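Side-chain contacts in Lmo1340 protein (Listeria monocytogenes, PDB 4NLM), which is of unknown function but folds as a YqgU-like six-bladed beta propeller and is probably a lipoprotein of the bacterial surface: residues Q48-W53 with N354-P359; L61-S66 with Y70-N75; R82-T87 with R101-Y106. All coordinates share one frame; numbering follows the deposited sequence.

Contact 1 of 3, residues Q48-W53 with N354-P359; sequences QRVVGW and NLINTP
Val50 reaches across to Ile356 with a single methyl, CG2, and almost everything that the two segments share passes through it. The nearest approach is from Val50 CG2 to Ile356 CG1, at 3.8 Å, and the same methyl lies 4.1 Å from Ile356 CD1, so it rests against the longer branch of the isoleucine rather than against CG2 of that residue. The two side chains cross obliquely. Ile356 holds CG1 anti to its carbonyl carbon (chi1 -50°), which carries CG1 towards the valine, with CD1 passing beside the same methyl. Leu355 adds a second, looser touch: its CD2 stands 4.4 Å from Val50 CG2. No hydrogen bond joins the segments, and the CA atoms of Val50 and Ile356 are 8.4 Å apart, a separation bridged by side chains alone. This is the packing of one propeller blade against the next. Strand 47-55 opens the first four-stranded sheet, while strand 352-357 belongs to the sheet built mainly from the C-terminal strands, so the contact joins the two ends of the chain where the ring of blades closes. Leu336 of that last sheet touches both Val50 and Leu355, and Val59 and Phe341 also pack on the valine; Ile356 is met further by Val40 and Ile42 of the N-terminal segment. Beyond this small buried patch the segments part. Gln48 and Arg49 together face Gln62 in a classic beta bulge, and the exposed Arg49 turns away from 354-359, its NH2 making a weak hydrogen bond to Tyr339 O. On the other segment Asn354 is likewise exposed, its OD1 taking a hydrogen bond from Lys343 NZ.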
# COMPACT_ATOMS: atom_id res chain seq x y z
N GLN A 48 9.58 15.46 0.26
CA GLN A 48 8.63 14.86 -0.67
C GLN A 48 7.68 13.97 0.14
O GLN A 48 6.48 14.18 0.20
CB GLN A 48 9.33 14.13 -1.82
CG GLN A 48 10.29 15.03 -2.57
CD GLN A 48 9.56 16.21 -3.19
OE1 GLN A 48 8.59 16.03 -3.93
NE2 GLN A 48 9.99 17.41 -2.86
N ARG A 49 8.21 12.91 0.76
CA ARG A 49 7.41 12.07 1.62
C ARG A 49 8.29 11.08 2.37
O ARG A 49 9.45 10.88 2.04
CB ARG A 49 6.39 11.26 0.82
CG ARG A 49 7.04 10.24 -0.13
CD ARG A 49 6.04 9.35 -0.84
NE ARG A 49 5.20 10.12 -1.74
CZ ARG A 49 3.95 10.52 -1.49
NH1 ARG A 49 3.31 11.21 -2.41
NH2 ARG A 49 3.32 10.20 -0.36
N VAL A 50 7.71 10.48 3.42
CA VAL A 50 8.22 9.22 3.97
C VAL A 50 7.50 8.13 3.18
O VAL A 50 6.29 8.09 3.11
CB VAL A 50 7.94 9.11 5.46
CG1 VAL A 50 8.18 7.70 5.98
CG2 VAL A 50 8.84 10.10 6.20
N VAL A 51 8.28 7.22 2.58
CA VAL A 51 7.69 6.20 1.73
C VAL A 51 7.09 5.05 2.57
O VAL A 51 6.06 4.50 2.25
CB VAL A 51 8.75 5.65 0.77
CG1 VAL A 51 8.23 4.46 -0.05
CG2 VAL A 51 9.26 6.76 -0.14
N GLY A 52 7.77 4.71 3.65
CA GLY A 52 7.36 3.60 4.52
C GLY A 52 8.44 3.23 5.49
O GLY A 52 9.44 3.90 5.60
N TRP A 53 8.23 2.10 6.19
CA TRP A 53 9.17 1.60 7.15
C TRP A 53 10.30 0.82 6.46
O TRP A 53 10.07 0.09 5.50
CB TRP A 53 8.50 0.61 8.10
CG TRP A 53 7.45 1.26 8.97
CD1 TRP A 53 6.11 1.16 8.81
CD2 TRP A 53 7.67 2.01 10.13
NE1 TRP A 53 5.46 1.83 9.82
CE2 TRP A 53 6.41 2.40 10.62
CE3 TRP A 53 8.81 2.43 10.81
CZ2 TRP A 53 6.26 3.16 11.78
CZ3 TRP A 53 8.67 3.21 11.92
CH2 TRP A 53 7.39 3.56 12.40
N ASN A 354 5.26 13.82 15.69
CA ASN A 354 5.66 14.38 14.41
C ASN A 354 7.03 13.82 14.09
O ASN A 354 7.98 13.98 14.83
CB ASN A 354 5.74 15.89 14.52
CG ASN A 354 4.39 16.55 14.73
OD1 ASN A 354 3.38 16.10 14.20
ND2 ASN A 354 4.37 17.63 15.48
N LEU A 355 7.11 13.08 12.99
CA LEU A 355 8.38 12.51 12.54
C LEU A 355 9.12 13.52 11.64
O LEU A 355 10.33 13.69 11.76
CB LEU A 355 8.11 11.20 11.81
CG LEU A 355 9.32 10.53 11.19
CD1 LEU A 355 10.38 10.22 12.24
CD2 LEU A 355 8.86 9.27 10.50
N ILE A 356 8.38 14.15 10.74
CA ILE A 356 8.92 15.18 9.87
C ILE A 356 8.19 16.47 10.19
O ILE A 356 6.96 16.54 10.07
CB ILE A 356 8.74 14.89 8.35
CG1 ILE A 356 9.21 13.47 7.99
CG2 ILE A 356 9.45 15.95 7.52
CD1 ILE A 356 10.67 13.20 8.23
N ASN A 357 8.93 17.48 10.64
CA ASN A 357 8.37 18.76 11.03
C ASN A 357 8.53 19.77 9.94
O ASN A 357 9.61 19.91 9.37
CB ASN A 357 9.08 19.28 12.28
CG ASN A 357 8.74 18.49 13.53
OD1 ASN A 357 7.57 18.27 13.82
ND2 ASN A 357 9.74 18.09 14.29
N THR A 358 7.45 20.49 9.67
CA THR A 358 7.51 21.57 8.72
C THR A 358 7.97 22.79 9.53
O THR A 358 7.51 22.97 10.65
CB THR A 358 6.11 21.90 8.16
OG1 THR A 358 5.29 22.46 9.20
CG2 THR A 358 5.42 20.67 7.61
N PRO A 359 8.95 23.56 9.02
CA PRO A 359 9.24 24.81 9.78
C PRO A 359 7.97 25.64 9.99
O PRO A 359 7.13 25.69 9.12
CB PRO A 359 10.19 25.58 8.86
CG PRO A 359 10.74 24.56 7.91
CD PRO A 359 9.67 23.52 7.74

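Contact 2 of 3, residues L61-S66 with Y70-N75; sequences LQTKKS and YFEELN
Gln62 runs alongside the ring of Phe71, the two leaving the same face of the sheet together, from an antiparallel non-hydrogen-bonded pair. Phe71 CE1 takes most of the contact, lying 3.5 Å from Gln62 CG and equally far from Gln62 OE1, and the amide plane is turned 50° from the ring. With CG anti to the backbone N (chi1 -176°) and the chain extended beyond it, Gln62 lays its methylenes and, beyond them, its amide oxygen along the ring. On the other face, Leu61 lies beside Glu72, its CD2 3.6 Å from Glu72 OE1, while Thr63 OG1 approaches Tyr70 CB at 3.7 Å. A water on this side lies 2.7 Å from both Thr63 OG1 and Glu72 OE1 and also reaches Tyr70 O. Another links Lys65 O to Tyr70 OH, meeting the tyrosine ring at its edge and in its plane. The side chains are set in place by two hydrogen-bonded pairs: Leu61 and Glu72 exchange backbone bonds, as do Thr63 and Tyr70, with Leu61 N to Glu72 O at 2.8 Å and nearly straight (174°). Further out, Val94 of the next sheet packs on both Gln62 and Phe71, and Ile42 touches Leu61 and Thr63. The whole is an antiparallel beta hairpin, forming the two middle strands of a four-stranded propeller blade.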
# COMPACT_ATOMS: atom_id res chain seq x y z
N LEU A 61 13.05 7.95 3.66
CA LEU A 61 12.80 9.38 3.48
C LEU A 61 13.18 9.82 2.08
O LEU A 61 14.29 9.58 1.63
CB LEU A 61 13.64 10.15 4.50
CG LEU A 61 13.61 11.65 4.40
CD1 LEU A 61 12.21 12.25 4.61
CD2 LEU A 61 14.60 12.29 5.36
N GLN A 62 12.26 10.51 1.43
CA GLN A 62 12.45 11.07 0.08
C GLN A 62 12.38 12.59 0.14
O GLN A 62 11.39 13.17 0.60
CB GLN A 62 11.37 10.52 -0.84
CG GLN A 62 11.53 10.96 -2.30
CD GLN A 62 10.38 10.51 -3.14
OE1 GLN A 62 9.75 9.49 -2.85
NE2 GLN A 62 10.12 11.23 -4.23
N THR A 63 13.45 13.21 -0.33
CA THR A 63 13.56 14.67 -0.40
C THR A 63 14.10 15.02 -1.79
O THR A 63 14.57 14.15 -2.53
CB THR A 63 14.52 15.22 0.65
OG1 THR A 63 15.82 14.65 0.50
CG2 THR A 63 14.02 14.96 2.07
N LYS A 64 14.01 16.29 -2.15
CA LYS A 64 14.48 16.75 -3.46
C LYS A 64 15.03 18.15 -3.37
O LYS A 64 14.41 19.05 -2.76
CB LYS A 64 13.35 16.73 -4.50
CG LYS A 64 13.81 17.09 -5.91
CD LYS A 64 12.69 16.98 -6.93
CE LYS A 64 13.17 17.42 -8.30
NZ LYS A 64 12.04 17.50 -9.27
N LYS A 65 16.20 18.34 -3.96
CA LYS A 65 16.86 19.63 -3.97
C LYS A 65 17.71 19.78 -5.21
O LYS A 65 18.43 18.85 -5.60
CB LYS A 65 17.73 19.79 -2.73
CG LYS A 65 18.49 21.10 -2.69
CD LYS A 65 19.33 21.20 -1.44
CE LYS A 65 20.22 22.43 -1.43
NZ LYS A 65 21.11 22.45 -0.23
N SER A 66 17.63 20.94 -5.84
CA SER A 66 18.40 21.21 -7.03
C SER A 66 18.23 20.13 -8.10
O SER A 66 19.18 19.77 -8.78
CB SER A 66 19.86 21.40 -6.66
OG SER A 66 20.01 22.60 -5.96
N TYR A 70 16.69 12.55 -3.37
CA TYR A 70 17.47 11.77 -2.44
C TYR A 70 16.62 10.80 -1.65
O TYR A 70 15.56 11.16 -1.15
CB TYR A 70 18.22 12.68 -1.45
CG TYR A 70 19.20 13.61 -2.12
CD1 TYR A 70 18.82 14.87 -2.55
CD2 TYR A 70 20.51 13.23 -2.32
CE1 TYR A 70 19.71 15.72 -3.16
CE2 TYR A 70 21.41 14.09 -2.96
CZ TYR A 70 21.00 15.33 -3.36
OH TYR A 70 21.90 16.17 -4.00
N PHE A 71 17.11 9.57 -1.52
CA PHE A 71 16.50 8.54 -0.67
C PHE A 71 17.46 8.24 0.46
O PHE A 71 18.63 7.96 0.23
CB PHE A 71 16.17 7.28 -1.49
CG PHE A 71 15.11 7.52 -2.50
CD1 PHE A 71 13.79 7.50 -2.13
CD2 PHE A 71 15.42 7.79 -3.81
CE1 PHE A 71 12.80 7.73 -3.03
CE2 PHE A 71 14.42 8.05 -4.73
CZ PHE A 71 13.11 8.02 -4.34
N GLU A 72 16.94 8.33 1.68
CA GLU A 72 17.71 8.10 2.88
C GLU A 72 16.97 7.20 3.86
O GLU A 72 15.73 7.19 3.89
CB GLU A 72 17.98 9.45 3.60
CG GLU A 72 18.85 10.43 2.84
CD GLU A 72 18.86 11.81 3.48
OE1 GLU A 72 17.77 12.37 3.63
OE2 GLU A 72 19.96 12.32 3.79
N GLU A 73 17.75 6.48 4.68
CA GLU A 73 17.17 5.82 5.84
C GLU A 73 17.24 6.82 6.99
O GLU A 73 18.29 7.35 7.25
CB GLU A 73 17.92 4.55 6.17
CG GLU A 73 17.36 3.81 7.40
CD GLU A 73 17.94 2.45 7.56
OE1 GLU A 73 19.02 2.24 7.01
OE2 GLU A 73 17.32 1.62 8.27
N LEU A 74 16.11 7.05 7.65
CA LEU A 74 16.00 7.99 8.76
C LEU A 74 15.62 7.24 10.02
O LEU A 74 14.60 6.57 10.04
CB LEU A 74 14.94 9.03 8.46
CG LEU A 74 14.57 9.94 9.65
CD1 LEU A 74 15.72 10.83 10.07
CD2 LEU A 74 13.35 10.76 9.31
N ASN A 75 16.45 7.34 11.05
CA ASN A 75 16.13 6.70 12.33
C ASN A 75 15.09 7.56 13.06
O ASN A 75 15.27 8.76 13.15
CB ASN A 75 17.41 6.56 13.17
CG ASN A 75 17.19 5.81 14.46
OD1 ASN A 75 16.56 6.31 15.40
ND2 ASN A 75 17.70 4.60 14.51
O HOH W 1 15.98 12.22 1.66
O HOH W 2 21.17 18.49 -4.85

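Contact 3 of 3, residues R82-T87 with R101-Y106; sequences RPIFNT and RNILLY
Phe85 and Ile84, neighbours in sequence, both lean towards segment 101-106, where a regular strand would send successive side chains to opposite faces. The cause is a classic beta bulge in which the two residues together face Phe71; the backbone of Ile84 departs from extended geometry, with psi at -56°. One strand thereby supplies two adjacent hydrophobic side chains to a single interface. Phe85, with CG anti to the backbone N (chi1 -177°), brings one side of its ring to Leu105: CE2 is 3.6 Å from Leu105 CD2, and CD2 of the ring is 4.2 Å from that same methyl. The leucine methyl meets the ring at a slant. Thr87 adds its CG2 methyl, 4.3 Å from Leu105 CD2, while its hydroxyl is engaged by Glu89 N. Ile84 faces Ile103, although the latter was modelled in two conformers and the detail of that touch is doubtful. No hydrogen bond crosses, and the axes of the two short strand segments come no closer than 10.1 Å and are inclined at 21°, a spacing that suits face-to-face sheets. Strand 81-87 is the last of its four-stranded blade, and strand 102-108 is the second of the next. Val94 of strand 90-96 packs on Ile103 and Leu105, Ile119 of strand 114-120 touches Phe85, and Leu121 in the following loop meets both Ile84 and Ile103.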
# COMPACT_ATOMS: atom_id res chain seq x y z
N ARG A 82 21.03 8.05 6.67
CA ARG A 82 21.97 7.29 5.88
C ARG A 82 21.56 7.40 4.42
O ARG A 82 20.45 7.06 4.07
CB ARG A 82 21.94 5.83 6.32
CG ARG A 82 22.89 4.96 5.52
CD ARG A 82 22.87 3.51 5.94
NE ARG A 82 21.60 2.83 5.69
CZ ARG A 82 21.30 2.13 4.60
NH1 ARG A 82 22.13 2.06 3.57
NH2 ARG A 82 20.11 1.58 4.50
N PRO A 83 22.49 7.81 3.55
CA PRO A 83 22.15 7.91 2.13
C PRO A 83 22.02 6.55 1.49
O PRO A 83 22.85 5.71 1.73
CB PRO A 83 23.33 8.66 1.53
CG PRO A 83 24.47 8.32 2.42
CD PRO A 83 23.90 8.11 3.80
N ILE A 84 20.98 6.35 0.69
CA ILE A 84 20.79 5.13 -0.05
C ILE A 84 21.04 5.31 -1.55
O ILE A 84 21.88 4.65 -2.13
CB ILE A 84 19.37 4.57 0.16
CG1 ILE A 84 19.11 4.33 1.66
CG2 ILE A 84 19.20 3.26 -0.61
CD1 ILE A 84 17.65 4.18 2.00
N PHE A 85 20.34 6.25 -2.17
CA PHE A 85 20.36 6.44 -3.63
C PHE A 85 19.89 7.82 -3.97
O PHE A 85 19.09 8.41 -3.23
CB PHE A 85 19.39 5.37 -4.29
CG PHE A 85 19.34 5.36 -5.78
CD1 PHE A 85 20.18 4.54 -6.49
CD2 PHE A 85 18.38 6.09 -6.47
CE1 PHE A 85 20.12 4.48 -7.88
CE2 PHE A 85 18.31 6.04 -7.85
CZ PHE A 85 19.19 5.23 -8.56
N ASN A 86 20.35 8.35 -5.09
CA ASN A 86 19.84 9.62 -5.56
C ASN A 86 19.71 9.58 -7.09
O ASN A 86 20.39 8.79 -7.76
CB ASN A 86 20.69 10.79 -5.07
CG ASN A 86 22.07 10.82 -5.66
OD1 ASN A 86 22.27 11.19 -6.83
ND2 ASN A 86 23.05 10.51 -4.85
N THR A 87 18.86 10.45 -7.64
CA THR A 87 18.63 10.48 -9.07
C THR A 87 18.06 11.80 -9.52
O THR A 87 17.37 12.49 -8.76
CB THR A 87 17.66 9.36 -9.52
OG1 THR A 87 17.52 9.37 -10.94
CG2 THR A 87 16.30 9.48 -8.88
N ARG A 101 14.42 -5.37 2.04
CA ARG A 101 15.81 -5.45 1.60
C ARG A 101 16.09 -4.62 0.36
O ARG A 101 17.22 -4.24 0.14
CB ARG A 101 16.18 -6.90 1.29
CG ARG A 101 16.26 -7.78 2.52
CD ARG A 101 16.66 -9.23 2.21
NE ARG A 101 16.32 -10.12 3.32
CZ ARG A 101 16.30 -11.45 3.24
NH1 ARG A 101 16.59 -12.08 2.11
NH2 ARG A 101 15.96 -12.16 4.31
N ASN A 102 15.05 -4.36 -0.44
CA ASN A 102 15.20 -3.63 -1.68
C ASN A 102 14.14 -2.57 -1.85
O ASN A 102 13.12 -2.60 -1.21
CB ASN A 102 15.03 -4.60 -2.87
CG ASN A 102 16.10 -5.67 -2.94
OD1 ASN A 102 17.29 -5.36 -3.03
ND2 ASN A 102 15.70 -6.90 -2.89
N ILE A 103 14.42 -1.68 -2.79
CA ILE A 103 13.49 -0.67 -3.23
C ILE A 103 13.24 -0.88 -4.73
O ILE A 103 14.16 -1.26 -5.46
CB ILE A 103 14.10 0.73 -3.05
CG1 ILE A 103 14.23 1.07 -1.57
CG2 ILE A 103 13.24 1.79 -3.75
CD1 ILE A 103 15.07 2.29 -1.28
N LEU A 104 11.99 -0.69 -5.16
CA LEU A 104 11.65 -0.55 -6.56
C LEU A 104 11.51 0.93 -6.84
O LEU A 104 10.78 1.63 -6.13
CB LEU A 104 10.32 -1.19 -6.86
CG LEU A 104 9.66 -0.81 -8.17
CD1 LEU A 104 10.39 -1.38 -9.35
CD2 LEU A 104 8.22 -1.26 -8.18
N LEU A 105 12.24 1.40 -7.83
CA LEU A 105 12.12 2.77 -8.29
C LEU A 105 11.70 2.74 -9.74
O LEU A 105 12.38 2.15 -10.59
CB LEU A 105 13.45 3.51 -8.19
CG LEU A 105 13.45 4.95 -8.69
CD1 LEU A 105 12.49 5.80 -7.89
CD2 LEU A 105 14.86 5.48 -8.62
N TYR A 106 10.57 3.38 -10.03
CA TYR A 106 10.11 3.56 -11.39
C TYR A 106 10.26 5.05 -11.66
O TYR A 106 9.63 5.88 -10.98
CB TYR A 106 8.67 3.10 -11.52
CG TYR A 106 8.05 3.24 -12.90
CD1 TYR A 106 8.75 2.91 -14.06
CD2 TYR A 106 6.76 3.73 -13.04
CE1 TYR A 106 8.17 3.02 -15.30
CE2 TYR A 106 6.18 3.84 -14.28
CZ TYR A 106 6.89 3.50 -15.41
OH TYR A 106 6.32 3.63 -16.68

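How the contacts relate
Contact 2 lies within one blade, whereas contacts 1 and 3 join that blade to its neighbours in the ring, contact 1 to the C-terminal blade and contact 3 to the following one. Their chemistry divides accordingly: contact 2 combines backbone hydrogen bonds and water bridges with its side-chain packing, while the other two rely on apolar side chains. All three are largely buried, though contact 2 runs out to the exposed Lys65. The shared sheet ties them together. Arg49 O and Gln62 N, 2.9 Å apart, connect contacts 1 and 2, and a salt bridge from Arg82 to Glu73 connects contacts 2 and 3; contacts 1 and 3 do not touch.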